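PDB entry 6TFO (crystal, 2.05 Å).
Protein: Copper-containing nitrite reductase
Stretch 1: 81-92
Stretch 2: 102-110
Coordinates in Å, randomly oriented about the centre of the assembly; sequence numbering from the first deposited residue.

Stretch 1 (81-92) DAVIDQYAARSA
Stretch 2, residues 102-110: TFSFIASKV

Stretch 1 folds back on itself as a hairpin, its strands 83-84 and 89-90 paired through I84 N to A89 O (2.9 Å) and A89 N to I84 O (3.2 Å), and stretch 2 packs extended across it, burying 487 Å² in all. No backbone-to-backbone hydrogen bond joins the two; side chains make the contact. The register places S91 CA 5.5 Å from F103 CA and A89 CA 6.6 Å from F105 CA, so the strand of stretch 2 runs antiparallel to 89-90.

T102, phi/psi -106/146, begins this part of the strand with its side chain directed away. Alternation then turns F103 (-145/158; chi1 70°, p; chi2 -81°) toward the hairpin. One face of its ring lies against backbone, with S91 N 3.4 Å from F103 CD1, while A89 CB approaches the edge, 3.9 Å from F103 CE2. A82 CB sits 4.1 Å from F103 CE1; the small alanines leave room for the buried ring. S91 OG meanwhile accepts A82 N (3.1 Å) and donates to A92 O (2.5 Å), so this buried hydroxyl is satisfied within its own stretch.

S104 (-143/169) points away, and F105 (-172/165; chi1 62°, p; chi2 -88°) returns toward stretch 1. F105 CD1 meets A89 CB at 3.8 Å and F105 CZ meets I84 CD1 at 4.0 Å, I84 being m,t. The Y87 ring (chi1 -74°, m; chi2 -76°) lies obliquely to that of F105, centroids 4.9 Å apart and planes at 37°, with Y87 CD1 3.7 Å from F105 CD2.

I106 (-97/124) directs its side chain away, but its O comes within 3.2 Å of Y87 CE1. Beyond A107 (-74/70) and S108 (-80/-25), the chain brings K109 N to Y87 OH in a 3.0 Å hydrogen bond; K109 O lies 2.6 Å from Y87 OH. Tyrosine thus combines an apolar ring with a polar tip that reaches the backbone, while the end of the exposed K109 side chain leads away.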

ATOM      1  N   ASP C  81      -1.530  23.421  17.233  1.00 40.89           N
ATOM      2  CA  ASP C  81      -2.839  23.995  17.592  1.00 42.37           C
ATOM      3  C   ASP C  81      -3.257  24.942  16.460  1.00 41.23           C
ATOM      4  O   ASP C  81      -2.545  25.036  15.440  1.00 39.01           O
ATOM      5  CB  ASP C  81      -2.761  24.646  18.972  1.00 48.79           C
ATOM      6  CG  ASP C  81      -1.819  25.828  19.037  1.00 47.22           C
ATOM      7  OD1 ASP C  81      -1.473  26.337  17.983  1.00 46.06           O
ATOM      8  OD2 ASP C  81      -1.457  26.221  20.153  1.00 50.51           O
ATOM      9  N   ALA C  82      -4.416  25.566  16.617  1.00 38.61           N
ATOM     10  CA  ALA C  82      -4.878  26.716  15.825  1.00 41.09           C
ATOM     11  C   ALA C  82      -5.279  27.803  16.818  1.00 44.98           C
ATOM     12  O   ALA C  82      -5.943  27.461  17.814  1.00 50.79           O
ATOM     13  CB  ALA C  82      -6.019  26.294  14.929  1.00 41.07           C
ATOM     14  N   VAL C  83      -4.858  29.034  16.575  1.00 43.70           N
ATOM     15  CA  VAL C  83      -5.104  30.190  17.471  1.00 43.12           C
ATOM     16  C   VAL C  83      -5.653  31.334  16.621  1.00 46.07           C
ATOM     17  O   VAL C  83      -5.155  31.532  15.494  1.00 41.77           O
ATOM     18  CB  VAL C  83      -3.820  30.596  18.210  1.00 44.76           C
ATOM     19  CG1 VAL C  83      -4.054  31.789  19.130  1.00 47.85           C
ATOM     20  CG2 VAL C  83      -3.235  29.433  18.980  1.00 42.92           C
ATOM     21  N   ILE C  84      -6.642  32.051  17.154  1.00 48.45           N
ATOM     22  CA  ILE C  84      -7.195  33.318  16.585  1.00 52.44           C
ATOM     23  C   ILE C  84      -7.168  34.352  17.712  1.00 59.63           C
ATOM     24  O   ILE C  84      -7.918  34.167  18.706  1.00 65.77           O
ATOM     25  CB  ILE C  84      -8.608  33.068  16.028  1.00 51.92           C
ATOM     26  CG1 ILE C  84      -8.682  31.715  15.313  1.00 51.19           C
ATOM     27  CG2 ILE C  84      -9.057  34.229  15.152  1.00 48.53           C
ATOM     28  CD1 ILE C  84      -9.819  31.587  14.332  1.00 51.92           C
ATOM     29  N   ASP C  85      -6.283  35.345  17.618  1.00 68.09           N
ATOM     30  CA  ASP C  85      -5.914  36.195  18.787  1.00 70.86           C
ATOM     31  C   ASP C  85      -7.113  37.057  19.201  1.00 75.70           C
ATOM     32  O   ASP C  85      -7.412  37.099  20.421  1.00 70.61           O
ATOM     33  CB  ASP C  85      -4.671  37.045  18.498  1.00 68.69           C
ATOM     34  CG  ASP C  85      -3.371  36.246  18.519  1.00 64.76           C
ATOM     35  OD1 ASP C  85      -3.347  35.164  19.112  1.00 58.47           O
ATOM     36  OD2 ASP C  85      -2.396  36.709  17.937  1.00 70.56           O
ATOM     37  N   GLN C  86      -7.789  37.670  18.220  1.00 77.71           N
ATOM     38  CA  GLN C  86      -8.778  38.765  18.412  1.00 75.37           C
ATOM     39  C   GLN C  86     -10.053  38.189  19.029  1.00 72.91           C
ATOM     40  O   GLN C  86     -10.879  38.979  19.481  1.00 80.90           O
ATOM     41  CB  GLN C  86      -9.071  39.474  17.086  1.00 75.48           C
ATOM     42  CG  GLN C  86      -7.813  39.995  16.408  1.00 85.53           C
ATOM     43  CD  GLN C  86      -6.910  38.914  15.851  1.00 90.67           C
ATOM     44  OE1 GLN C  86      -7.281  37.743  15.710  1.00 84.95           O
ATOM     45  NE2 GLN C  86      -5.692  39.311  15.522  1.00 92.34           N
ATOM     46  N   TYR C  87     -10.197  36.858  19.012  1.00 65.90           N
ATOM     47  CA  TYR C  87     -11.342  36.098  19.573  1.00 56.86           C
ATOM     48  C   TYR C  87     -10.904  35.297  20.802  1.00 51.89           C
ATOM     49  O   TYR C  87     -11.707  34.524  21.326  1.00 50.25           O
ATOM     50  CB  TYR C  87     -11.929  35.174  18.505  1.00 56.18           C
ATOM     51  CG  TYR C  87     -12.718  35.923  17.465  1.00 57.39           C
ATOM     52  CD1 TYR C  87     -13.980  36.382  17.749  1.00 58.29           C
ATOM     53  CD2 TYR C  87     -12.187  36.238  16.228  1.00 59.15           C
ATOM     54  CE1 TYR C  87     -14.715  37.087  16.818  1.00 57.81           C
ATOM     55  CE2 TYR C  87     -12.907  36.952  15.289  1.00 59.74           C
ATOM     56  CZ  TYR C  87     -14.185  37.379  15.583  1.00 57.78           C
ATOM     57  OH  TYR C  87     -14.932  38.070  14.674  1.00 65.88           O
ATOM     58  N   ALA C  88      -9.667  35.450  21.253  1.00 47.19           N
ATOM     59  CA  ALA C  88      -9.094  34.617  22.328  1.00 50.79           C
ATOM     60  C   ALA C  88      -9.562  33.164  22.176  1.00 48.83           C
ATOM     61  O   ALA C  88      -9.812  32.518  23.184  1.00 56.77           O
ATOM     62  CB  ALA C  88      -9.507  35.191  23.651  1.00 53.68           C
ATOM     63  N   ALA C  89      -9.664  32.676  20.945  1.00 47.60           N
ATOM     64  CA  ALA C  89     -10.129  31.316  20.582  1.00 47.00           C
ATOM     65  C   ALA C  89      -8.918  30.460  20.210  1.00 47.90           C
ATOM     66  O   ALA C  89      -8.087  30.940  19.424  1.00 53.00           O
ATOM     67  CB  ALA C  89     -11.091  31.410  19.420  1.00 46.63           C
ATOM     68  N   ARG C  90      -8.816  29.245  20.745  1.00 46.38           N
ATOM     69  CA  ARG C  90      -7.746  28.308  20.326  1.00 46.25           C
ATOM     70  C   ARG C  90      -8.204  26.862  20.522  1.00 48.14           C
ATOM     71  O   ARG C  90      -9.056  26.601  21.382  1.00 49.12           O
ATOM     72  CB  ARG C  90      -6.444  28.585  21.079  1.00 43.87           C
ATOM     73  CG  ARG C  90      -6.482  28.222  22.555  1.00 45.05           C
ATOM     74  CD  ARG C  90      -5.323  28.876  23.297  1.00 47.51           C
ATOM     75  NE  ARG C  90      -4.049  28.441  22.750  1.00 48.39           N
ATOM     76  CZ  ARG C  90      -2.978  29.216  22.602  1.00 50.70           C
ATOM     77  NH1 ARG C  90      -2.998  30.485  22.967  1.00 54.53           N
ATOM     78  NH2 ARG C  90      -1.877  28.731  22.066  1.00 51.06           N
ATOM     79  N   SER C  91      -7.645  25.962  19.718  1.00 47.18           N
ATOM     80  CA  SER C  91      -7.694  24.500  19.943  1.00 44.47           C
ATOM     81  C   SER C  91      -6.771  24.165  21.110  1.00 45.09           C
ATOM     82  O   SER C  91      -5.973  25.045  21.519  1.00 44.66           O
ATOM     83  CB  SER C  91      -7.263  23.744  18.728  1.00 48.93           C
ATOM     84  OG  SER C  91      -5.838  23.669  18.683  1.00 47.03           O
ATOM     85  N   ALA C  92      -6.857  22.921  21.585  1.00 41.14           N
ATOM     86  CA  ALA C  92      -5.804  22.278  22.393  1.00 42.71           C
ATOM     87  C   ALA C  92      -4.632  21.938  21.464  1.00 44.80           C
ATOM     88  O   ALA C  92      -4.829  21.932  20.229  1.00 44.69           O
ATOM     89  CB  ALA C  92      -6.355  21.046  23.071  1.00 39.76           C
ATOM     90  N   THR C 102     -11.531  20.343  18.798  1.00 44.55           N
ATOM     91  CA  THR C 102     -12.534  21.272  18.250  1.00 47.86           C
ATOM     92  C   THR C 102     -12.670  22.424  19.248  1.00 47.33           C
ATOM     93  O   THR C 102     -12.449  22.186  20.474  1.00 42.22           O
ATOM     94  CB  THR C 102     -13.802  20.494  17.897  1.00 48.93           C
ATOM     95  OG1 THR C 102     -13.413  19.569  16.874  1.00 44.67           O
ATOM     96  CG2 THR C 102     -14.942  21.403  17.490  1.00 54.09           C
ATOM     97  N   PHE C 103     -12.913  23.622  18.715  1.00 45.34           N
ATOM     98  CA  PHE C 103     -13.142  24.873  19.475  1.00 43.78           C
ATOM     99  C   PHE C 103     -14.177  25.694  18.703  1.00 45.76           C
ATOM    100  O   PHE C 103     -14.396  25.452  17.485  1.00 47.59           O
ATOM    101  CB  PHE C 103     -11.825  25.609  19.741  1.00 49.47           C
ATOM    102  CG  PHE C 103     -11.132  26.256  18.559  1.00 49.90           C
ATOM    103  CD1 PHE C 103     -10.345  25.503  17.700  1.00 54.39           C
ATOM    104  CD2 PHE C 103     -11.214  27.627  18.336  1.00 47.79           C
ATOM    105  CE1 PHE C 103      -9.699  26.102  16.625  1.00 51.79           C
ATOM    106  CE2 PHE C 103     -10.555  28.222  17.270  1.00 47.62           C
ATOM    107  CZ  PHE C 103      -9.803  27.460  16.416  1.00 48.12           C
ATOM    108  N   SER C 104     -14.857  26.600  19.401  1.00 41.52           N
ATOM    109  CA  SER C 104     -15.875  27.473  18.773  1.00 41.81           C
ATOM    110  C   SER C 104     -15.830  28.863  19.399  1.00 41.76           C
ATOM    111  O   SER C 104     -15.172  29.059  20.430  1.00 35.74           O
ATOM    112  CB  SER C 104     -17.226  26.869  18.891  1.00 42.41           C
ATOM    113  OG  SER C 104     -17.497  26.632  20.258  1.00 45.76           O
ATOM    114  N   PHE C 105     -16.531  29.785  18.761  1.00 43.47           N
ATOM    115  CA  PHE C 105     -16.575  31.207  19.149  1.00 44.60           C
ATOM    116  C   PHE C 105     -17.647  31.852  18.279  1.00 44.73           C
ATOM    117  O   PHE C 105     -18.052  31.216  17.268  1.00 45.25           O
ATOM    118  CB  PHE C 105     -15.195  31.851  18.966  1.00 50.22           C
ATOM    119  CG  PHE C 105     -14.692  31.862  17.541  1.00 47.49           C
ATOM    120  CD1 PHE C 105     -13.965  30.795  17.035  1.00 47.25           C
ATOM    121  CD2 PHE C 105     -14.937  32.947  16.708  1.00 49.54           C
ATOM    122  CE1 PHE C 105     -13.521  30.803  15.721  1.00 51.86           C
ATOM    123  CE2 PHE C 105     -14.494  32.959  15.392  1.00 48.13           C
ATOM    124  CZ  PHE C 105     -13.789  31.884  14.899  1.00 51.28           C
ATOM    125  N   ILE C 106     -18.075  33.052  18.666  1.00 44.28           N
ATOM    126  CA  ILE C 106     -19.043  33.870  17.894  1.00 48.54           C
ATOM    127  C   ILE C 106     -18.245  34.864  17.064  1.00 46.61           C
ATOM    128  O   ILE C 106     -17.483  35.623  17.667  1.00 44.53           O
ATOM    129  CB  ILE C 106     -20.045  34.571  18.836  1.00 49.76           C
ATOM    130  CG1 ILE C 106     -20.735  33.571  19.772  1.00 42.96           C
ATOM    131  CG2 ILE C 106     -21.046  35.371  18.015  1.00 54.42           C
ATOM    132  CD1 ILE C 106     -21.969  34.103  20.450  1.00 43.81           C
ATOM    133  N   ALA C 107     -18.449  34.863  15.747  1.00 47.46           N
ATOM    134  CA  ALA C 107     -17.788  35.795  14.807  1.00 53.78           C
ATOM    135  C   ALA C 107     -18.426  37.185  14.950  1.00 52.09           C
ATOM    136  O   ALA C 107     -19.138  37.618  14.029  1.00 54.01           O
ATOM    137  CB  ALA C 107     -17.879  35.248  13.399  1.00 56.16           C
ATOM    138  N   SER C 108     -18.169  37.845  16.080  1.00 51.23           N
ATOM    139  CA  SER C 108     -18.809  39.110  16.512  1.00 54.50           C
ATOM    140  C   SER C 108     -18.187  40.331  15.830  1.00 62.10           C
ATOM    141  O   SER C 108     -18.889  41.350  15.727  1.00 64.26           O
ATOM    142  CB  SER C 108     -18.764  39.237  18.000  1.00 53.37           C
ATOM    143  OG  SER C 108     -17.496  38.878  18.506  1.00 55.90           O
ATOM    144  N   LYS C 109     -16.927  40.246  15.387  1.00 74.66           N
ATOM    145  CA  LYS C 109     -16.183  41.380  14.762  1.00 74.50           C
ATOM    146  C   LYS C 109     -15.921  41.085  13.278  1.00 70.75           C
ATOM    147  O   LYS C 109     -15.293  40.041  12.986  1.00 65.97           O
ATOM    148  CB  LYS C 109     -14.881  41.658  15.521  1.00 80.10           C
ATOM    149  CG  LYS C 109     -14.888  42.963  16.311  1.00 89.10           C
ATOM    150  CD  LYS C 109     -14.749  44.209  15.433  1.00 93.01           C
ATOM    151  CE  LYS C 109     -13.331  44.473  14.974  1.00 91.51           C
ATOM    152  NZ  LYS C 109     -12.450  44.785  16.123  1.00 91.86           N
ATOM    153  N   VAL C 110     -16.383  41.976  12.389  1.00 62.34           N
ATOM    154  CA  VAL C 110     -16.103  41.960  10.922  1.00 61.58           C
ATOM    155  C   VAL C 110     -14.609  42.217  10.716  1.00 58.93           C
ATOM    156  O   VAL C 110     -14.009  42.931  11.554  1.00 61.62           O
ATOM    157  CB  VAL C 110     -16.950  43.001  10.153  1.00 61.81           C
ATOM    158  CG1 VAL C 110     -16.338  43.396   8.817  1.00 62.92           C
ATOM    159  CG2 VAL C 110     -18.365  42.520   9.909  1.00 64.18           C
TER